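Local coordinates for protein cellulase (Xanthomonas axonopodis pv. citri, PDB 4W7W) that probably hydrolyses beta-1,4-glucosidic bonds of cellulose as a family 5 glycoside hydrolase, and binds cello-oligosaccharide in its barrel cleft, at residues Y47-A52 and L88-K93; S53-F58 and L95-A100; Y57-G62 and N101-I106; R136-F141 and T172-T177. All coordinates share one frame; numbering follows the deposited sequence.

Contact 1: residues Y47-A52 and L88-K93; sequences YTYPAA and LGLIKK
Tyr49 lays one face of its ring against Leu90. The CB of Leu90 sits over the ring centre, 3.6 Å from the centroid of the Tyr49 ring and only 6° off the ring normal. This is a CH-pi contact. CD1 of Leu90 also reaches the ring and lies 3.8 Å from Tyr49 CE1. At the far end of the ring, CG1 of Ile91 approaches obliquely and comes within 3.4 Å of Tyr49 OH. Tyr47 adds a looser touch, with its OH 4.5 Å from Leu90 CD1. The torsion of Tyr49 sets CG opposite its carbonyl carbon (chi1 -85°), which swings the ring toward the helix. No hydrogen bond joins the two segments directly.

Segment 47-52 belongs to the loop that leads from barrel strand 24-29 to helix 52-60. Segment 88-93 lies on helix 85-100, which follows the second strand of the (beta/alpha)8 barrel. The contact therefore joins the first beta-alpha loop to the second barrel helix.

Gln87, one residue before the helical segment, holds both tyrosine hydroxyls. OE1 of Gln87 is hydrogen-bonded to Tyr49 OH and NE2 to Tyr47 OH. Tyr49 also packs on Leu68 and Phe70 of strand 65-70, and Ile91 on Phe70. The side chain of Tyr47 is about 8 Å from a bound glucose unit.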
loop_
_atom_site.group_PDB
_atom_site.type_symbol
_atom_site.label_atom_id
_atom_site.label_comp_id
_atom_site.label_asym_id
_atom_site.label_seq_id
_atom_site.Cartn_x
_atom_site.Cartn_y
_atom_site.Cartn_z
ATOM N N TYR A 47 16.443 7.222 -7.399
ATOM C CA TYR A 47 14.999 7.110 -7.253
ATOM C C TYR A 47 14.380 8.275 -7.984
ATOM O O TYR A 47 15.062 9.242 -8.348
ATOM C CB TYR A 47 14.615 7.127 -5.772
ATOM C CG TYR A 47 14.845 8.438 -5.063
ATOM C CD1 TYR A 47 16.066 8.720 -4.460
ATOM C CD2 TYR A 47 13.840 9.387 -4.956
ATOM C CE1 TYR A 47 16.287 9.901 -3.776
ATOM C CE2 TYR A 47 14.054 10.574 -4.279
ATOM C CZ TYR A 47 15.265 10.836 -3.703
ATOM O OH TYR A 47 15.428 12.019 -3.028
ATOM N N THR A 48 13.076 8.181 -8.214
ATOM C CA THR A 48 12.350 9.231 -8.879
ATOM C C THR A 48 10.945 9.297 -8.327
ATOM O O THR A 48 10.427 8.298 -7.849
ATOM C CB THR A 48 12.310 8.990 -10.397
ATOM O OG1 THR A 48 11.754 10.137 -11.036
ATOM C CG2 THR A 48 11.475 7.757 -10.756
ATOM N N TYR A 49 10.346 10.476 -8.394
ATOM C CA TYR A 49 8.924 10.642 -8.173
ATOM C C TYR A 49 8.202 10.535 -9.512
ATOM O O TYR A 49 8.825 10.612 -10.572
ATOM C CB TYR A 49 8.639 11.957 -7.418
ATOM C CG TYR A 49 8.768 11.767 -5.925
ATOM C CD1 TYR A 49 10.003 11.576 -5.334
ATOM C CD2 TYR A 49 7.652 11.720 -5.117
ATOM C CE1 TYR A 49 10.123 11.325 -3.979
ATOM C CE2 TYR A 49 7.763 11.461 -3.756
ATOM C CZ TYR A 49 8.991 11.278 -3.193
ATOM O OH TYR A 49 9.065 11.022 -1.838
ATOM N N PRO A 50 6.881 10.337 -9.484
ATOM C CA PRO A 50 6.184 10.125 -10.745
ATOM C C PRO A 50 6.102 11.394 -11.574
ATOM O O PRO A 50 6.203 12.506 -11.050
ATOM C CB PRO A 50 4.773 9.679 -10.308
ATOM C CG PRO A 50 4.884 9.327 -8.839
ATOM C CD PRO A 50 5.992 10.196 -8.322
ATOM N N ALA A 51 5.923 11.226 -12.867
ATOM C CA ALA A 51 5.644 12.353 -13.736
ATOM C C ALA A 51 4.191 12.753 -13.535
ATOM O O ALA A 51 3.338 11.897 -13.290
ATOM C CB ALA A 51 5.857 11.965 -15.197
ATOM N N ALA A 52 3.887 14.031 -13.719
ATOM C CA ALA A 52 2.502 14.468 -13.635
ATOM C C ALA A 52 1.626 13.716 -14.640
ATOM O O ALA A 52 0.467 13.414 -14.355
ATOM C CB ALA A 52 2.395 15.959 -13.882
ATOM N N LEU A 88 9.728 16.127 1.370
ATOM C CA LEU A 88 8.363 16.542 1.610
ATOM C C LEU A 88 7.829 17.310 0.408
ATOM O O LEU A 88 6.675 17.151 0.010
ATOM C CB LEU A 88 8.313 17.370 2.878
ATOM C CG LEU A 88 6.952 17.850 3.315
ATOM C CD1 LEU A 88 6.028 16.662 3.574
ATOM C CD2 LEU A 88 7.131 18.729 4.538
ATOM N N GLY A 89 8.669 18.153 -0.176
ATOM C CA GLY A 89 8.266 18.906 -1.346
ATOM C C GLY A 89 7.902 18.023 -2.524
ATOM O O GLY A 89 6.955 18.299 -3.242
ATOM N N LEU A 90 8.657 16.944 -2.715
ATOM C CA LEU A 90 8.366 15.996 -3.781
ATOM C C LEU A 90 7.022 15.331 -3.547
ATOM O O LEU A 90 6.228 15.151 -4.479
ATOM C CB LEU A 90 9.489 14.962 -3.886
ATOM C CG LEU A 90 10.793 15.526 -4.468
ATOM C CD1 LEU A 90 11.979 14.640 -4.128
ATOM C CD2 LEU A 90 10.690 15.703 -5.978
ATOM N N ILE A 91 6.745 14.943 -2.294
ATOM C CA ILE A 91 5.461 14.336 -1.961
ATOM C C ILE A 91 4.345 15.341 -2.229
ATOM O O ILE A 91 3.325 14.994 -2.813
ATOM C CB ILE A 91 5.442 13.828 -0.507
ATOM C CG1 ILE A 91 6.450 12.683 -0.332
ATOM C CG2 ILE A 91 4.054 13.390 -0.104
ATOM C CD1 ILE A 91 6.787 12.349 1.104
ATOM N N LYS A 92 4.525 16.579 -1.783
ATOM C CA LYS A 92 3.501 17.605 -1.987
ATOM C C LYS A 92 3.264 17.907 -3.462
ATOM O O LYS A 92 2.141 18.196 -3.859
ATOM C CB LYS A 92 3.857 18.877 -1.199
ATOM C CG LYS A 92 3.681 18.666 0.296
ATOM C CD LYS A 92 3.970 19.895 1.120
ATOM C CE LYS A 92 3.597 19.632 2.569
ATOM N NZ LYS A 92 3.618 20.861 3.397
ATOM N N LYS A 93 4.308 17.813 -4.286
ATOM C CA LYS A 93 4.159 17.986 -5.720
ATOM C C LYS A 93 3.322 16.851 -6.327
ATOM O O LYS A 93 2.436 17.092 -7.160
ATOM C CB LYS A 93 5.549 18.080 -6.357
ATOM C CG LYS A 93 5.575 18.242 -7.852
ATOM C CD LYS A 93 6.999 18.483 -8.351
ATOM C CE LYS A 93 7.097 18.464 -9.862
ATOM N NZ LYS A 93 8.513 18.331 -10.285
#

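Contact 2: residues S53-F58 and L95-A100; sequences SDFSYF and LEAAKA
This is an apolar helix-to-helix contact in the outer layer of the barrel. It joins helix 52-60 to the C-terminal half of helix 85-100. One aromatic ring meets two alanines. Phe55 and Ala98 mark the closest approach of the backbones, with their CA atoms 6.2 Å apart.

The methyl of Ala97 lies over one face of the Phe55 ring, displaced toward the rim. Ala97 CB is 3.9 Å from the centroid of the Phe55 ring and 23° off the normal, a CH-pi contact. The nearest ring atom is Phe55 CD1, 3.6 Å from Ala97 CB. The other side of the ring outline, CD2 and CE2, follows the backbone and methyl of Ala98. Here Phe55 CE2 is 4.0 Å from Ala98 CB, and Phe55 CD2 is 3.8 Å from Ala98 N. This second approach is oblique to the ring. With chi1 at -67°, Phe55 CG lies beside its own backbone N, and the ring reaches the alanine face of helix 85-100. The small alanines let the ring come close to the helix backbone.

Phe55 also touches Leu29 of strand 24-29 and Pro50 in the preceding loop. Phe58, one turn on, packs on Val27 and Leu29. The helix thus rests on the first barrel strand while it meets its neighbour. Such side-by-side packing of consecutive outer helices is characteristic of the (beta/alpha)8, or TIM-barrel, fold.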
loop_
_atom_site.group_PDB
_atom_site.type_symbol
_atom_site.label_atom_id
_atom_site.label_comp_id
_atom_site.label_asym_id
_atom_site.label_seq_id
_atom_site.Cartn_x
_atom_site.Cartn_y
_atom_site.Cartn_z
ATOM N N SER A 53 2.174 13.414 -15.817
ATOM C CA SER A 53 1.426 12.684 -16.823
ATOM C C SER A 53 1.031 11.279 -16.383
ATOM O O SER A 53 0.104 10.709 -16.941
ATOM C CB SER A 53 2.223 12.617 -18.118
ATOM O OG SER A 53 3.505 12.024 -17.948
ATOM N N ASP A 54 1.753 10.706 -15.426
ATOM C CA ASP A 54 1.367 9.390 -14.914
ATOM C C ASP A 54 -0.021 9.520 -14.262
ATOM O O ASP A 54 -0.899 8.683 -14.444
ATOM C CB ASP A 54 2.387 8.861 -13.885
ATOM C CG ASP A 54 3.795 8.630 -14.449
ATOM O OD1 ASP A 54 3.943 8.430 -15.678
ATOM O OD2 ASP A 54 4.749 8.652 -13.625
ATOM N N PHE A 55 -0.193 10.556 -13.443
ATOM C CA PHE A 55 -1.466 10.768 -12.762
ATOM C C PHE A 55 -2.598 10.929 -13.770
ATOM O O PHE A 55 -3.651 10.309 -13.638
ATOM C CB PHE A 55 -1.404 11.981 -11.831
ATOM C CG PHE A 55 -0.478 11.794 -10.667
ATOM C CD1 PHE A 55 0.881 12.062 -10.798
ATOM C CD2 PHE A 55 -0.941 11.324 -9.453
ATOM C CE1 PHE A 55 1.738 11.887 -9.722
ATOM C CE2 PHE A 55 -0.081 11.149 -8.386
ATOM C CZ PHE A 55 1.261 11.415 -8.527
ATOM N N SER A 56 -2.383 11.762 -14.787
ATOM C CA SER A 56 -3.449 11.990 -15.760
ATOM C C SER A 56 -3.743 10.738 -16.598
ATOM O O SER A 56 -4.895 10.474 -16.912
ATOM C CB SER A 56 -3.159 13.206 -16.638
ATOM O OG SER A 56 -1.917 13.110 -17.272
ATOM N N TYR A 57 -2.720 9.970 -16.942
ATOM C CA TYR A 57 -2.936 8.726 -17.681
ATOM C C TYR A 57 -3.844 7.795 -16.884
ATOM O O TYR A 57 -4.847 7.287 -17.405
ATOM C CB TYR A 57 -1.618 8.014 -17.985
ATOM C CG TYR A 57 -1.865 6.639 -18.569
ATOM C CD1 TYR A 57 -2.209 6.479 -19.899
ATOM C CD2 TYR A 57 -1.813 5.510 -17.765
ATOM C CE1 TYR A 57 -2.471 5.224 -20.417
ATOM C CE2 TYR A 57 -2.076 4.256 -18.273
ATOM C CZ TYR A 57 -2.404 4.108 -19.595
ATOM O OH TYR A 57 -2.646 2.829 -20.064
ATOM N N PHE A 58 -3.525 7.570 -15.619
ATOM C CA PHE A 58 -4.339 6.636 -14.843
ATOM C C PHE A 58 -5.729 7.186 -14.561
ATOM O O PHE A 58 -6.693 6.442 -14.575
ATOM C CB PHE A 58 -3.578 6.152 -13.595
ATOM C CG PHE A 58 -2.440 5.250 -13.964
ATOM C CD1 PHE A 58 -2.722 3.988 -14.492
ATOM C CD2 PHE A 58 -1.115 5.666 -13.938
ATOM C CE1 PHE A 58 -1.714 3.169 -14.946
ATOM C CE2 PHE A 58 -0.101 4.853 -14.399
ATOM C CZ PHE A 58 -0.401 3.603 -14.923
ATOM N N LEU A 95 1.068 15.234 -4.653
ATOM C CA LEU A 95 -0.275 15.507 -4.173
ATOM C C LEU A 95 -0.985 16.546 -5.041
ATOM O O LEU A 95 -2.176 16.395 -5.310
ATOM C CB LEU A 95 -0.220 15.954 -2.727
ATOM C CG LEU A 95 -1.560 16.330 -2.095
ATOM C CD1 LEU A 95 -2.585 15.206 -2.170
ATOM C CD2 LEU A 95 -1.311 16.750 -0.665
ATOM N N GLU A 96 -0.277 17.583 -5.480
ATOM C CA GLU A 96 -0.897 18.546 -6.386
ATOM C C GLU A 96 -1.408 17.858 -7.641
ATOM O O GLU A 96 -2.504 18.163 -8.118
ATOM C CB GLU A 96 0.073 19.676 -6.773
ATOM C CG GLU A 96 0.382 20.660 -5.659
ATOM C CD GLU A 96 1.073 21.937 -6.122
ATOM O OE1 GLU A 96 0.972 22.319 -7.325
ATOM O OE2 GLU A 96 1.678 22.573 -5.229
ATOM N N ALA A 97 -0.608 16.947 -8.189
ATOM C CA ALA A 97 -1.011 16.250 -9.404
ATOM C C ALA A 97 -2.218 15.360 -9.147
ATOM O O ALA A 97 -3.163 15.318 -9.957
ATOM C CB ALA A 97 0.136 15.429 -9.949
ATOM N N ALA A 98 -2.193 14.621 -8.040
ATOM C CA ALA A 98 -3.341 13.781 -7.687
ATOM C C ALA A 98 -4.603 14.620 -7.553
ATOM O O ALA A 98 -5.630 14.311 -8.138
ATOM C CB ALA A 98 -3.069 13.005 -6.404
ATOM N N LYS A 99 -4.518 15.725 -6.816
ATOM C CA LYS A 99 -5.688 16.561 -6.623
ATOM C C LYS A 99 -6.228 17.128 -7.926
ATOM O O LYS A 99 -7.438 17.164 -8.155
ATOM C CB LYS A 99 -5.386 17.689 -5.637
ATOM C CG LYS A 99 -5.271 17.228 -4.195
ATOM C CD LYS A 99 -4.637 18.282 -3.292
ATOM C CE LYS A 99 -5.356 19.619 -3.315
ATOM N NZ LYS A 99 -4.786 20.526 -2.284
ATOM N N ALA A 100 -5.329 17.546 -8.805
ATOM C CA ALA A 100 -5.750 18.120 -10.070
ATOM C C ALA A 100 -6.473 17.107 -10.939
ATOM O O ALA A 100 -7.302 17.479 -11.751
ATOM C CB ALA A 100 -4.559 18.683 -10.814
#

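Contact 3: residues Y57-G62 and N101-I106; sequences YFAGKG and NKQYLI
Ala59 meets Asn101 and Gln103 where helix 52-60 runs out beside the turn that enters strand 104-109 of the (beta/alpha)8 barrel. Helix 52-60 and helix 85-100 both end here in Schellman motifs, with Gly62 (phi 96°) and Lys102 as the residues of positive phi. Gln103 N completes the second motif by bonding back to Ala98 O.

The tight part is centred on the Ala59 methyl. Ala59 CB lies 4.0 Å from Asn101 CB and 3.9 Å from Asn101 O. From the buried side the amide of Gln103 comes in, with NE2 3.6 Å from Ala59 CB. The chain of Gln103 is extended beyond CG (chi2 163°), which carries the amide to the end of the helix. Phe58 adds a looser touch, its CB 4.3 Å from Gln103 NE2.

The outer side is more open. Gly60 and Lys102 are exposed, and the Lys102 side chain leads away. Asn101 stays close to its own helix, with ND2 bonded to Ala97 O.

No hydrogen bond crosses between the segments. Ala59 N and Gln103 NE2, 3.4 Å apart, are both donors. The NE2 of Gln103 instead hydrogen-bonds to two carbonyl oxygens, Phe55 O and Met63 O.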
loop_
_atom_site.group_PDB
_atom_site.type_symbol
_atom_site.label_atom_id
_atom_site.label_comp_id
_atom_site.label_asym_id
_atom_site.label_seq_id
_atom_site.Cartn_x
_atom_site.Cartn_y
_atom_site.Cartn_z
ATOM N N TYR A 57 -2.720 9.970 -16.942
ATOM C CA TYR A 57 -2.936 8.726 -17.681
ATOM C C TYR A 57 -3.844 7.795 -16.884
ATOM O O TYR A 57 -4.847 7.287 -17.405
ATOM C CB TYR A 57 -1.618 8.014 -17.985
ATOM C CG TYR A 57 -1.865 6.639 -18.569
ATOM C CD1 TYR A 57 -2.209 6.479 -19.899
ATOM C CD2 TYR A 57 -1.813 5.510 -17.765
ATOM C CE1 TYR A 57 -2.471 5.224 -20.417
ATOM C CE2 TYR A 57 -2.076 4.256 -18.273
ATOM C CZ TYR A 57 -2.404 4.108 -19.595
ATOM O OH TYR A 57 -2.646 2.829 -20.064
ATOM N N PHE A 58 -3.525 7.570 -15.619
ATOM C CA PHE A 58 -4.339 6.636 -14.843
ATOM C C PHE A 58 -5.729 7.186 -14.561
ATOM O O PHE A 58 -6.693 6.442 -14.575
ATOM C CB PHE A 58 -3.578 6.152 -13.595
ATOM C CG PHE A 58 -2.440 5.250 -13.964
ATOM C CD1 PHE A 58 -2.722 3.988 -14.492
ATOM C CD2 PHE A 58 -1.115 5.666 -13.938
ATOM C CE1 PHE A 58 -1.714 3.169 -14.946
ATOM C CE2 PHE A 58 -0.101 4.853 -14.399
ATOM C CZ PHE A 58 -0.401 3.603 -14.923
ATOM N N ALA A 59 -5.847 8.494 -14.342
ATOM C CA ALA A 59 -7.166 9.101 -14.207
ATOM C C ALA A 59 -8.006 8.854 -15.449
ATOM O O ALA A 59 -9.208 8.590 -15.347
ATOM C CB ALA A 59 -7.062 10.580 -13.940
ATOM N N GLY A 60 -7.386 8.942 -16.620
ATOM C CA GLY A 60 -8.082 8.707 -17.890
ATOM C C GLY A 60 -8.565 7.287 -18.072
ATOM O O GLY A 60 -9.476 7.039 -18.842
ATOM N N LYS A 61 -7.980 6.351 -17.333
ATOM C CA LYS A 61 -8.436 4.966 -17.298
ATOM C C LYS A 61 -9.448 4.703 -16.207
ATOM O O LYS A 61 -9.840 3.550 -16.022
ATOM C CB LYS A 61 -7.243 4.038 -17.115
ATOM C CG LYS A 61 -6.261 4.093 -18.256
ATOM C CD LYS A 61 -6.991 3.854 -19.560
ATOM C CE LYS A 61 -6.060 3.560 -20.697
ATOM N NZ LYS A 61 -6.869 3.284 -21.913
ATOM N N GLY A 62 -9.864 5.745 -15.483
ATOM C CA GLY A 62 -10.897 5.602 -14.462
ATOM C C GLY A 62 -10.364 5.423 -13.060
ATOM O O GLY A 62 -11.136 5.205 -12.134
ATOM N N ASN A 101 -6.154 15.825 -10.737
ATOM C CA ASN A 101 -6.774 14.730 -11.458
ATOM C C ASN A 101 -7.854 14.005 -10.656
ATOM O O ASN A 101 -8.297 12.916 -11.028
ATOM C CB ASN A 101 -5.688 13.763 -11.925
ATOM C CG ASN A 101 -4.866 14.369 -13.041
ATOM O OD1 ASN A 101 -5.271 14.328 -14.205
ATOM N ND2 ASN A 101 -3.743 14.990 -12.699
ATOM N N LYS A 102 -8.313 14.643 -9.585
ATOM C CA LYS A 102 -9.401 14.127 -8.759
ATOM C C LYS A 102 -9.092 12.736 -8.204
ATOM O O LYS A 102 -9.952 11.860 -8.098
ATOM C CB LYS A 102 -10.737 14.185 -9.491
ATOM C CG LYS A 102 -11.083 15.579 -10.011
ATOM C CD LYS A 102 -12.454 15.618 -10.659
ATOM C CE LYS A 102 -12.706 16.944 -11.360
ATOM N NZ LYS A 102 -14.124 17.085 -11.794
ATOM N N GLN A 103 -7.840 12.556 -7.807
ATOM C CA GLN A 103 -7.378 11.303 -7.209
ATOM C C GLN A 103 -7.034 11.468 -5.739
ATOM O O GLN A 103 -6.615 12.534 -5.282
ATOM C CB GLN A 103 -6.122 10.805 -7.942
ATOM C CG GLN A 103 -6.406 10.359 -9.352
ATOM C CD GLN A 103 -5.177 10.257 -10.231
ATOM O OE1 GLN A 103 -4.259 11.061 -10.130
ATOM N NE2 GLN A 103 -5.181 9.297 -11.143
ATOM N N TYR A 104 -7.175 10.361 -5.030
ATOM C CA TYR A 104 -6.642 10.198 -3.689
ATOM C C TYR A 104 -5.193 9.743 -3.769
ATOM O O TYR A 104 -4.808 9.056 -4.718
ATOM C CB TYR A 104 -7.449 9.141 -2.935
ATOM C CG TYR A 104 -8.889 9.531 -2.722
ATOM C CD1 TYR A 104 -9.273 10.284 -1.609
ATOM C CD2 TYR A 104 -9.869 9.176 -3.638
ATOM C CE1 TYR A 104 -10.591 10.655 -1.409
ATOM C CE2 TYR A 104 -11.192 9.536 -3.443
ATOM C CZ TYR A 104 -11.548 10.273 -2.325
ATOM O OH TYR A 104 -12.855 10.643 -2.100
ATOM N N LEU A 105 -4.397 10.123 -2.767
ATOM C CA LEU A 105 -2.995 9.768 -2.702
ATOM C C LEU A 105 -2.742 9.038 -1.406
ATOM O O LEU A 105 -2.901 9.602 -0.323
ATOM C CB LEU A 105 -2.141 11.026 -2.790
ATOM C CG LEU A 105 -0.636 10.766 -2.903
ATOM C CD1 LEU A 105 -0.271 10.148 -4.246
ATOM C CD2 LEU A 105 0.158 12.050 -2.676
ATOM N N ILE A 106 -2.358 7.767 -1.519
ATOM C CA ILE A 106 -1.918 6.989 -0.361
ATOM C C ILE A 106 -0.425 7.207 -0.166
ATOM O O ILE A 106 0.381 6.865 -1.036
ATOM C CB ILE A 106 -2.202 5.487 -0.503
ATOM C CG1 ILE A 106 -3.693 5.212 -0.701
ATOM C CG2 ILE A 106 -1.650 4.735 0.697
ATOM C CD1 ILE A 106 -3.979 3.831 -1.243
#

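Contact 4: residues R136-F141 and T172-T177; sequences RLALEF and TAIRKT
Ala138 of helix 127-141 packs against Ile174 and Thr177, in the C-terminal part of helix 160-176 and just beyond. These are successive outer helices of the (beta/alpha)8 barrel, and strand 147-150 lies between them in the chain. The CA atoms of Ala138 and Ile174 are 5.7 Å apart, a close approach permitted by the small alanine.

The contact between the segments is made by van der Waals packing. The methyl of Ala138 meets Ile174 CG2, with Ala138 CB at 4.1 Å from that atom. Ala138 CB also sits 3.6 Å from Thr177 OG1. Leu139 reaches over from the exposed side. Leu139 CD2 is 3.9 Å from Thr177 CB, and Leu139 CG lies 3.9 Å from Thr177 CG2. Toward the barrel, Ala138 and Ile174 both rest on Phe149 of strand 147-150.

The polar interactions lie around this packing. Arg175 forms a salt bridge with Asp214 through NE, and its NH1 hydrogen-bonds to the carbonyl oxygens of Ala179 and Asn181. On helix 127-141, the O of Phe141 accepts from Asn181 ND2.

The hydroxyl of Thr177 is turned back to its own helix, with OG1 between the backbone N and the carbonyl carbon (chi1 70°). It also accepts from Ala179 N. Ile174 O takes two bonds, one from Thr177 N and one from Thr177 OG1. The bond from Thr177 OG1 to Ile174 O is 2.7 Å long and lies in the carbonyl plane, with a C=O...donor angle of 155°.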
loop_
_atom_site.group_PDB
_atom_site.type_symbol
_atom_site.label_atom_id
_atom_site.label_comp_id
_atom_site.label_asym_id
_atom_site.label_seq_id
_atom_site.Cartn_x
_atom_site.Cartn_y
_atom_site.Cartn_z
ATOM N N ARG A 136 4.433 13.637 12.457
ATOM C CA ARG A 136 4.941 14.701 11.601
ATOM C C ARG A 136 4.227 14.726 10.254
ATOM O O ARG A 136 3.870 15.799 9.769
ATOM C CB ARG A 136 6.437 14.552 11.437
ATOM C CG ARG A 136 7.210 14.793 12.718
ATOM C CD ARG A 136 8.668 14.469 12.540
ATOM N NE ARG A 136 9.481 14.604 13.747
ATOM C CZ ARG A 136 10.040 15.738 14.136
ATOM N NH1 ARG A 136 9.775 16.866 13.504
ATOM N NH2 ARG A 136 10.823 15.752 15.197
ATOM N N LEU A 137 4.035 13.573 9.623
ATOM C CA LEU A 137 3.306 13.545 8.361
ATOM C C LEU A 137 1.859 13.963 8.545
ATOM O O LEU A 137 1.313 14.697 7.717
ATOM C CB LEU A 137 3.385 12.190 7.664
ATOM C CG LEU A 137 4.761 11.811 7.127
ATOM C CD1 LEU A 137 4.687 10.433 6.484
ATOM C CD2 LEU A 137 5.284 12.818 6.128
ATOM N N ALA A 138 1.231 13.542 9.646
ATOM C CA ALA A 138 -0.143 13.939 9.904
ATOM C C ALA A 138 -0.261 15.461 10.077
ATOM O O ALA A 138 -1.225 16.068 9.622
ATOM C CB ALA A 138 -0.677 13.219 11.120
ATOM N N LEU A 139 0.711 16.084 10.742
ATOM C CA LEU A 139 0.695 17.540 10.869
ATOM C C LEU A 139 0.772 18.218 9.511
ATOM O O LEU A 139 0.167 19.270 9.321
ATOM C CB LEU A 139 1.825 18.022 11.778
ATOM C CG LEU A 139 1.614 17.740 13.268
ATOM C CD1 LEU A 139 2.904 17.941 14.048
ATOM C CD2 LEU A 139 0.508 18.592 13.869
ATOM N N GLU A 140 1.500 17.623 8.573
ATOM C CA GLU A 140 1.620 18.199 7.239
ATOM C C GLU A 140 0.355 18.056 6.404
ATOM O O GLU A 140 0.038 18.931 5.608
ATOM C CB GLU A 140 2.763 17.562 6.464
ATOM C CG GLU A 140 4.131 17.770 7.040
ATOM C CD GLU A 140 4.576 19.207 7.029
ATOM O OE1 GLU A 140 4.092 20.027 6.188
ATOM O OE2 GLU A 140 5.453 19.512 7.877
ATOM N N PHE A 141 -0.349 16.933 6.556
ATOM C CA PHE A 141 -1.408 16.542 5.621
ATOM C C PHE A 141 -2.791 16.455 6.251
ATOM O O PHE A 141 -3.744 16.058 5.581
ATOM C CB PHE A 141 -1.031 15.221 4.934
ATOM C CG PHE A 141 0.181 15.350 4.060
ATOM C CD1 PHE A 141 0.149 16.126 2.899
ATOM C CD2 PHE A 141 1.379 14.767 4.423
ATOM C CE1 PHE A 141 1.277 16.293 2.127
ATOM C CE2 PHE A 141 2.518 14.915 3.638
ATOM C CZ PHE A 141 2.456 15.670 2.482
ATOM N N THR A 172 -2.698 6.357 17.272
ATOM C CA THR A 172 -2.900 7.319 18.342
ATOM C C THR A 172 -2.173 8.619 18.029
ATOM O O THR A 172 -2.729 9.709 18.200
ATOM C CB THR A 172 -2.472 6.706 19.678
ATOM O OG1 THR A 172 -3.378 5.636 19.961
ATOM C CG2 THR A 172 -2.452 7.728 20.804
ATOM N N ALA A 173 -0.919 8.509 17.611
ATOM C CA ALA A 173 -0.118 9.688 17.286
ATOM C C ALA A 173 -0.775 10.516 16.186
ATOM O O ALA A 173 -0.815 11.754 16.250
ATOM C CB ALA A 173 1.293 9.293 16.900
ATOM N N ILE A 174 -1.277 9.852 15.159
ATOM C CA ILE A 174 -1.932 10.554 14.068
ATOM C C ILE A 174 -3.174 11.269 14.595
ATOM O O ILE A 174 -3.392 12.441 14.299
ATOM C CB ILE A 174 -2.293 9.583 12.930
ATOM C CG1 ILE A 174 -1.002 9.112 12.225
ATOM C CG2 ILE A 174 -3.280 10.212 11.946
ATOM C CD1 ILE A 174 -1.185 7.883 11.342
ATOM N N ARG A 175 -3.999 10.580 15.372
ATOM C CA ARG A 175 -5.244 11.202 15.817
ATOM C C ARG A 175 -5.029 12.352 16.789
ATOM O O ARG A 175 -5.815 13.287 16.806
ATOM C CB ARG A 175 -6.200 10.149 16.364
ATOM C CG ARG A 175 -6.613 9.091 15.350
ATOM C CD ARG A 175 -7.257 9.716 14.126
ATOM N NE ARG A 175 -7.763 8.680 13.241
ATOM C CZ ARG A 175 -7.772 8.731 11.914
ATOM N NH1 ARG A 175 -7.322 9.790 11.262
ATOM N NH2 ARG A 175 -8.212 7.682 11.257
ATOM N N LYS A 176 -3.950 12.301 17.573
ATOM C CA LYS A 176 -3.634 13.392 18.487
ATOM C C LYS A 176 -3.420 14.711 17.744
ATOM O O LYS A 176 -3.606 15.762 18.337
ATOM C CB LYS A 176 -2.388 13.070 19.309
ATOM C CG LYS A 176 -2.625 12.093 20.444
ATOM C CD LYS A 176 -1.328 11.700 21.113
ATOM C CE LYS A 176 -1.570 10.854 22.357
ATOM N NZ LYS A 176 -0.312 10.270 22.858
ATOM N N THR A 177 -3.021 14.664 16.468
ATOM C CA THR A 177 -2.811 15.892 15.705
ATOM C C THR A 177 -4.113 16.532 15.255
ATOM O O THR A 177 -4.099 17.662 14.760
ATOM C CB THR A 177 -1.973 15.664 14.440
ATOM O OG1 THR A 177 -2.736 14.912 13.484
ATOM C CG2 THR A 177 -0.668 14.967 14.750
#

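Contacts 1, 2 and 4 lie among the outer helices and loops of one barrel, while contact 3 sits at the turn entering a barrel strand. Their centres are about 16 to 19 Å from the chain centre. Contacts 1 and 2 share helix 85-100, and contacts 2 and 3 share helix 52-60. Contact 2 is buried, while the others are partly buried. Contacts 1 and 2 each rest an aromatic ring on aliphatic carbons. Contact 3 has no ring across it and sets an amide beside a methyl. Contact 4 uses only aliphatic groups and a threonine. Contacts 1 and 2 touch through Pro50 and Phe55. A salt bridge from Lys92 to Glu140 joins contact 1 to contact 4, where Phe141 also packs on Ile91.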